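Local coordinates for putative diguanylate cyclase (GGDEF) with PAS/PAC domain (Rhodopseudomonas palustris, PDB 3LIF), which probably makes cyclic di-GMP from two GTP as a whole membrane protein, of which this fragment is the extracellular PDC-fold sensor domain, at residues L112-P117 against R229-V234; S170-D175 against R189-M194; G176-Q181 against S213-L218. One frame throughout, in Å; residues are numbered along the deposited sequence.

Interaction 1 of 3, residues L112-P117 against R229-V234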
# COMPACT_ATOMS: atom_id res chain seq x y z
N LEU A 112 11.21 3.00 -3.38
CA LEU A 112 10.51 2.34 -2.29
C LEU A 112 9.99 1.08 -2.97
O LEU A 112 9.42 1.19 -4.01
CB LEU A 112 9.34 3.16 -1.95
CG LEU A 112 9.12 3.58 -0.53
CD1 LEU A 112 7.59 3.63 -0.21
CD2 LEU A 112 9.85 2.71 0.44
N LEU A 113 10.23 -0.13 -2.47
CA LEU A 113 9.72 -1.30 -3.20
C LEU A 113 8.53 -1.74 -2.42
O LEU A 113 8.57 -1.73 -1.15
CB LEU A 113 10.71 -2.43 -3.18
CG LEU A 113 10.72 -3.60 -4.17
CD1 LEU A 113 10.89 -4.94 -3.34
CD2 LEU A 113 9.62 -3.72 -5.20
N ILE A 114 7.46 -2.08 -3.14
CA ILE A 114 6.27 -2.56 -2.43
C ILE A 114 6.10 -4.03 -2.66
O ILE A 114 6.11 -4.47 -3.78
CB ILE A 114 4.97 -1.86 -2.86
CG1 ILE A 114 5.11 -0.35 -2.69
CG2 ILE A 114 3.74 -2.45 -2.10
CD1 ILE A 114 4.08 0.35 -3.38
N THR A 115 5.98 -4.79 -1.60
CA THR A 115 6.06 -6.23 -1.73
C THR A 115 4.94 -6.81 -0.89
O THR A 115 4.67 -6.31 0.21
CB THR A 115 7.36 -6.71 -1.11
OG1 THR A 115 8.44 -6.23 -1.90
CG2 THR A 115 7.39 -8.21 -1.01
N GLY A 116 4.29 -7.84 -1.40
CA GLY A 116 3.14 -8.44 -0.66
C GLY A 116 2.25 -9.29 -1.54
O GLY A 116 2.32 -9.18 -2.76
N PRO A 117 1.39 -10.09 -0.93
CA PRO A 117 1.29 -10.13 0.52
C PRO A 117 2.27 -11.17 1.09
O PRO A 117 2.50 -12.17 0.45
CB PRO A 117 -0.14 -10.62 0.77
CG PRO A 117 -0.54 -11.35 -0.53
CD PRO A 117 0.46 -11.02 -1.59
N ARG A 229 2.93 8.10 -9.04
CA ARG A 229 4.26 7.94 -8.49
C ARG A 229 4.53 6.59 -7.77
O ARG A 229 5.64 6.39 -7.23
CB ARG A 229 4.52 9.13 -7.55
CG ARG A 229 5.88 9.78 -7.73
CD ARG A 229 5.87 11.30 -7.68
NE ARG A 229 5.85 11.82 -6.32
CZ ARG A 229 4.92 12.68 -5.89
NH1 ARG A 229 3.95 13.08 -6.71
NH2 ARG A 229 4.95 13.12 -4.65
N TYR A 230 3.54 5.68 -7.72
CA TYR A 230 3.68 4.30 -7.18
C TYR A 230 2.78 3.37 -7.98
O TYR A 230 1.71 3.80 -8.40
CB TYR A 230 3.28 4.22 -5.70
CG TYR A 230 4.10 5.15 -4.88
CD1 TYR A 230 5.36 4.75 -4.42
CD2 TYR A 230 3.68 6.46 -4.63
CE1 TYR A 230 6.16 5.60 -3.72
CE2 TYR A 230 4.51 7.35 -3.91
CZ TYR A 230 5.76 6.91 -3.47
OH TYR A 230 6.60 7.72 -2.73
N PRO A 231 3.18 2.09 -8.19
CA PRO A 231 2.30 1.17 -8.95
C PRO A 231 1.03 0.72 -8.15
O PRO A 231 0.86 -0.48 -7.85
CB PRO A 231 3.21 -0.03 -9.19
CG PRO A 231 4.14 -0.05 -7.95
CD PRO A 231 4.35 1.41 -7.58
N LEU A 232 0.18 1.67 -7.80
CA LEU A 232 -1.05 1.39 -7.05
C LEU A 232 -2.25 1.93 -7.84
O LEU A 232 -2.08 2.80 -8.68
CB LEU A 232 -0.97 2.06 -5.68
CG LEU A 232 0.25 1.61 -4.87
CD1 LEU A 232 0.37 2.37 -3.54
CD2 LEU A 232 0.16 0.11 -4.57
N VAL A 233 -3.44 1.43 -7.59
CA VAL A 233 -4.65 1.98 -8.20
C VAL A 233 -5.64 2.19 -7.07
O VAL A 233 -5.64 1.44 -6.11
CB VAL A 233 -5.25 0.97 -9.16
CG1 VAL A 233 -6.41 1.59 -9.95
CG2 VAL A 233 -4.18 0.48 -10.08
N VAL A 234 -6.50 3.19 -7.15
CA VAL A 234 -7.55 3.27 -6.12
C VAL A 234 -8.84 3.10 -6.85
O VAL A 234 -8.94 3.50 -8.03
CB VAL A 234 -7.58 4.63 -5.45
CG1 VAL A 234 -6.41 4.78 -4.51
CG2 VAL A 234 -7.56 5.74 -6.52
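The seam between the two PDC domains of this tandem sensor is where I114 on strand 113-119 and L112 just before it face Y230, P231 and L232, which lead into strand 232-239 of the other sheet. The backbones stay well apart, the CA atoms of I114 and P231 lying 8.5 Å from each other, and side chains alone span the gap. I114 and L232 reach across tip to tip, with CD1 of I114 4.1 Å from CD2 of L232. CG1 of I114 stands opposite the carbonyl carbon (chi1 -56°), and with the next torsion extended the long branch carries its end methyl straight at the other domain; isoleucine thus offers reach as well as a beta-branch suited to a strand. The same CD1 also meets the proline ring, 4.3 Å from CD of P231. P231 suits the centre of the inverse gamma turn here, in which N of L232 bonds to O of Y230 at 2.7 Å. Beside this group, CD1 of L112 approaches the Y230 ring obliquely, coming within 4.3 Å of CE1. The tyrosine hydroxyl has a separate task, hydrogen bonding to Q33 of helix 5-47, the long helix that runs along both domains. L112 and I114 also rest on V130 of the neighbouring strand, and L232 touches F32 of that helix. With only methyl, methylene and ring carbons meeting, cohesion comes from dispersion and the exclusion of water, forces that set no preferred bond direction between the domains.

Interaction 2 of 3, residues S170-D175 against R189-M194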
# COMPACT_ATOMS: atom_id res chain seq x y z
N SER A 170 -11.22 0.69 -2.60
CA SER A 170 -10.10 -0.25 -2.60
C SER A 170 -8.80 0.40 -2.91
O SER A 170 -8.73 1.38 -3.71
CB SER A 170 -10.29 -1.31 -3.65
OG SER A 170 -11.44 -2.01 -3.29
N LEU A 171 -7.75 -0.19 -2.36
CA LEU A 171 -6.42 0.19 -2.76
C LEU A 171 -5.79 -1.04 -3.36
O LEU A 171 -5.69 -2.05 -2.68
CB LEU A 171 -5.63 0.68 -1.56
CG LEU A 171 -4.16 1.00 -1.87
CD1 LEU A 171 -4.04 2.08 -2.85
CD2 LEU A 171 -3.36 1.32 -0.64
N LEU A 172 -5.42 -0.97 -4.63
CA LEU A 172 -4.81 -2.12 -5.28
C LEU A 172 -3.45 -1.86 -5.89
O LEU A 172 -3.04 -0.71 -6.12
CB LEU A 172 -5.73 -2.76 -6.32
CG LEU A 172 -7.18 -2.99 -5.89
CD1 LEU A 172 -8.11 -1.95 -6.62
CD2 LEU A 172 -7.61 -4.40 -6.18
N HIS A 173 -2.73 -2.95 -6.13
CA HIS A 173 -1.46 -2.81 -6.77
C HIS A 173 -1.81 -2.76 -8.25
O HIS A 173 -2.77 -3.42 -8.74
CB HIS A 173 -0.57 -3.99 -6.50
CG HIS A 173 0.81 -3.83 -7.01
ND1 HIS A 173 1.13 -4.02 -8.35
CD2 HIS A 173 1.97 -3.51 -6.38
CE1 HIS A 173 2.44 -3.83 -8.51
NE2 HIS A 173 2.96 -3.48 -7.34
N SER A 174 -1.02 -1.98 -8.97
CA SER A 174 -1.13 -1.97 -10.39
C SER A 174 -1.32 -3.37 -11.03
O SER A 174 -1.95 -3.50 -12.05
CB SER A 174 0.11 -1.34 -10.92
OG SER A 174 0.11 -1.51 -12.29
N ASP A 175 -0.80 -4.43 -10.41
CA ASP A 175 -0.91 -5.79 -11.02
C ASP A 175 -2.07 -6.60 -10.50
O ASP A 175 -2.14 -7.81 -10.74
CB ASP A 175 0.39 -6.63 -10.87
CG ASP A 175 0.74 -6.96 -9.42
OD1 ASP A 175 -0.15 -7.10 -8.50
OD2 ASP A 175 1.96 -7.05 -9.19
N ARG A 189 -5.58 -10.86 -1.66
CA ARG A 189 -6.07 -11.60 -2.79
C ARG A 189 -5.75 -10.99 -4.12
O ARG A 189 -5.38 -9.82 -4.22
CB ARG A 189 -7.53 -11.97 -2.65
CG ARG A 189 -8.57 -10.94 -2.51
CD ARG A 189 -9.78 -11.88 -2.25
NE ARG A 189 -11.15 -11.46 -2.63
CZ ARG A 189 -11.78 -11.81 -3.75
NH1 ARG A 189 -11.22 -12.53 -4.69
NH2 ARG A 189 -13.01 -11.41 -3.95
N ASP A 190 -5.79 -11.85 -5.13
CA ASP A 190 -5.39 -11.48 -6.48
C ASP A 190 -6.62 -11.13 -7.30
O ASP A 190 -7.45 -11.97 -7.58
CB ASP A 190 -4.63 -12.64 -7.09
CG ASP A 190 -4.04 -12.29 -8.45
OD1 ASP A 190 -3.21 -13.09 -8.93
OD2 ASP A 190 -4.42 -11.23 -9.03
N MSE A 191 -6.75 -9.88 -7.67
CA MSE A 191 -7.95 -9.46 -8.37
C MSE A 191 -7.67 -9.21 -9.87
O MSE A 191 -8.47 -8.56 -10.54
CB MSE A 191 -8.41 -8.17 -7.78
CG MSE A 191 -8.34 -8.13 -6.29
SE MSE A 191 -9.93 -8.92 -5.52
CE MSE A 191 -9.18 -10.57 -4.96
N ALA A 192 -6.55 -9.68 -10.41
CA ALA A 192 -6.31 -9.39 -11.83
C ALA A 192 -7.47 -9.77 -12.86
O ALA A 192 -7.44 -9.28 -14.00
CB ALA A 192 -4.98 -9.97 -12.27
N ASN A 193 -8.43 -10.64 -12.50
CA ASN A 193 -9.40 -11.03 -13.48
C ASN A 193 -10.45 -9.94 -13.58
O ASN A 193 -11.20 -9.89 -14.54
CB ASN A 193 -10.09 -12.37 -13.18
CG ASN A 193 -9.14 -13.54 -13.31
OD1 ASN A 193 -8.02 -13.38 -13.72
ND2 ASN A 193 -9.61 -14.71 -12.97
N MSE A 194 -10.54 -9.08 -12.59
CA MSE A 194 -11.47 -7.97 -12.74
C MSE A 194 -11.29 -7.22 -14.11
O MSE A 194 -10.19 -7.10 -14.71
CB MSE A 194 -11.32 -6.95 -11.57
CG MSE A 194 -12.04 -7.26 -10.23
SE MSE A 194 -11.47 -5.92 -9.04
CE MSE A 194 -10.79 -7.31 -7.93
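M191, present as selenomethionine, lays the root of its side chain across L172, the two side chains crossing at about a right angle. Its CB begins the contact 4.2 Å from CD2 of L172. CG lies opposite the carbonyl carbon (chi1 -42°), a turn that brings it to 3.8 Å from the same CD2 atom. The side chain then bends at its next two torsions, and SE leads away from L172 toward R189; the methyl CE is modelled too near that arginine to be trusted. A long, flexible, apolar side chain suits this spot, since it also packs on L178. Next door the small methyl of A192 fits against the backbone, with CB 3.9 Å from O of D175. D190 shapes the loop as an Asx turn: its OD2 receives N of A192 at 3.0 Å in a nearly straight bond (172°), from the anti side and somewhat out of the carboxylate plane. Within 170-175, N of D175 donates to ND1 of H173 at 2.9 Å, almost in the imidazole plane, which fixes how the ring is turned where strand 168-173 ends, while the D175 carboxylate pairs with R177. A type I turn from M191 to M194 then delivers the chain to the N-cap of helix 195-203, the step from sheet edge to helix within this PDC domain.

Interaction 3 of 3, residues G176-Q181 against S213-L218; sequences GRLLIQ and SPFDGL
F215 and Q181 form the close part of the contact, the aliphatic stem of the glutamine lying over one face of the ring. CG of Q181 sits 3.7 Å from the ring centroid and 19° off the normal, a CH-pi contact displaced toward the rim, and CZ of F215 is the ring atom nearest to it, at 3.5 Å. Bent at its second torsion, the glutamine slides past the ring in the opposite direction, and its amide plane lies 17° from that of the ring, stacked. L178 arrives differently: its CD2 meets the ring edge, 4.1 Å from CZ. L178 and Q181 belong to the edge strand 178-182 of the second PDC sheet, where a classic beta bulge sets L179 and I180 both opposite L171; F215 comes from the hairpin loop joining strands 206-212 and 219-226. An alanine in place of F215 would probably leave the stem of Q181 without its flat partner and open a gap beside L178. Beyond the ring the loop turns outward, with P214, D216 and L218 exposed. Internal bonds give it shape there: OG of S213 receives N of F215 at 2.8 Å in an ST turn, and OD1 of D216 receives N of L218 at 2.8 Å in an Asx turn. G217, in the middle of the Asx turn, has a positive phi that glycine takes readily, and the other carboxylate oxygen of D216 makes a salt bridge with K220.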
# COMPACT_ATOMS: atom_id res chain seq x y z
N GLY A 176 -2.98 -5.98 -9.77
CA GLY A 176 -4.18 -6.70 -9.38
C GLY A 176 -4.15 -7.18 -7.93
O GLY A 176 -5.15 -7.67 -7.42
N ARG A 177 -3.02 -7.07 -7.26
CA ARG A 177 -3.02 -7.53 -5.91
C ARG A 177 -3.79 -6.49 -5.12
O ARG A 177 -3.60 -5.26 -5.34
CB ARG A 177 -1.62 -7.60 -5.40
CG ARG A 177 -0.90 -8.89 -5.75
CD ARG A 177 0.53 -8.78 -5.32
NE ARG A 177 1.25 -7.84 -6.16
CZ ARG A 177 2.45 -7.35 -5.87
NH1 ARG A 177 3.08 -7.66 -4.72
NH2 ARG A 177 3.04 -6.55 -6.74
N LEU A 178 -4.67 -6.98 -4.24
CA LEU A 178 -5.46 -6.13 -3.37
C LEU A 178 -4.72 -5.82 -2.06
O LEU A 178 -4.40 -6.73 -1.33
CB LEU A 178 -6.82 -6.80 -3.09
CG LEU A 178 -7.66 -6.14 -1.96
CD1 LEU A 178 -8.20 -4.78 -2.34
CD2 LEU A 178 -8.79 -6.99 -1.50
N LEU A 179 -4.44 -4.56 -1.76
CA LEU A 179 -3.80 -4.21 -0.45
C LEU A 179 -4.83 -3.95 0.64
O LEU A 179 -4.71 -4.35 1.80
CB LEU A 179 -2.98 -2.93 -0.57
CG LEU A 179 -1.57 -3.12 -1.12
CD1 LEU A 179 -1.68 -3.19 -2.65
CD2 LEU A 179 -0.63 -1.98 -0.63
N ILE A 180 -5.85 -3.20 0.29
CA ILE A 180 -6.89 -3.07 1.26
C ILE A 180 -8.19 -2.75 0.60
O ILE A 180 -8.25 -2.15 -0.49
CB ILE A 180 -6.58 -2.05 2.35
CG1 ILE A 180 -7.74 -2.07 3.36
CG2 ILE A 180 -6.29 -0.70 1.78
CD1 ILE A 180 -8.00 -3.61 4.07
N GLN A 181 -9.25 -3.21 1.25
CA GLN A 181 -10.56 -2.91 0.76
C GLN A 181 -11.55 -2.54 1.89
O GLN A 181 -11.60 -3.16 2.95
CB GLN A 181 -10.98 -4.01 -0.23
CG GLN A 181 -12.31 -4.67 0.02
CD GLN A 181 -13.46 -3.74 -0.16
OE1 GLN A 181 -13.41 -2.79 -0.93
NE2 GLN A 181 -14.50 -3.97 0.59
N SER A 213 -19.55 -5.78 -8.20
CA SER A 213 -18.62 -5.92 -7.12
C SER A 213 -18.31 -7.36 -6.94
O SER A 213 -19.20 -8.21 -6.86
CB SER A 213 -19.21 -5.39 -5.82
OG SER A 213 -18.40 -5.78 -4.71
N PRO A 214 -17.04 -7.66 -6.81
CA PRO A 214 -16.64 -8.99 -6.49
C PRO A 214 -16.80 -9.26 -5.00
O PRO A 214 -16.64 -10.40 -4.56
CB PRO A 214 -15.15 -9.01 -6.85
CG PRO A 214 -14.82 -7.60 -7.24
CD PRO A 214 -15.91 -6.73 -6.85
N PHE A 215 -17.09 -8.23 -4.21
CA PHE A 215 -17.15 -8.43 -2.77
C PHE A 215 -18.55 -8.72 -2.31
O PHE A 215 -18.73 -9.46 -1.38
CB PHE A 215 -16.59 -7.27 -1.99
CG PHE A 215 -15.19 -6.96 -2.35
CD1 PHE A 215 -14.17 -7.80 -1.92
CD2 PHE A 215 -14.90 -5.87 -3.17
CE1 PHE A 215 -12.86 -7.54 -2.26
CE2 PHE A 215 -13.58 -5.58 -3.52
CZ PHE A 215 -12.54 -6.42 -3.05
N ASP A 216 -19.55 -8.17 -2.97
CA ASP A 216 -20.89 -8.37 -2.50
C ASP A 216 -21.83 -8.64 -3.65
O ASP A 216 -23.03 -8.75 -3.45
CB ASP A 216 -21.37 -7.15 -1.70
CG ASP A 216 -21.37 -5.87 -2.52
OD1 ASP A 216 -21.50 -5.93 -3.76
OD2 ASP A 216 -21.27 -4.76 -1.93
N GLY A 217 -21.32 -8.73 -4.89
CA GLY A 217 -22.20 -9.16 -5.95
C GLY A 217 -23.11 -8.07 -6.45
O GLY A 217 -23.89 -8.29 -7.34
N LEU A 218 -23.03 -6.88 -5.92
CA LEU A 218 -23.97 -5.88 -6.37
C LEU A 218 -23.50 -5.17 -7.61
O LEU A 218 -22.31 -5.13 -7.89
CB LEU A 218 -24.19 -4.83 -5.28
CG LEU A 218 -24.91 -5.39 -4.09
CD1 LEU A 218 -24.83 -4.41 -2.96
CD2 LEU A 218 -26.33 -5.62 -4.55

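All three contacts reach the second antiparallel sheet, whose strands 178-182, 168-173 and 232-239 lie side by side. Interactions 2 and 3 have centres about 8 Å apart; a probable hydrogen bond from N of M191 to O of G176, 2.7 Å long, ties them. Interactions 1 and 2, with centres about 11 Å apart, share the pairing of strands 232-239 and 168-173, where N of V233 lies 2.6 Å from O of L172. Interaction 1 is the contact whose two segments lie in different domains. It is also linked to interaction 3, their centres about 17 Å apart, through R177: NH1 probably bonds to O of G116, while NH2 holds D175 of interaction 2.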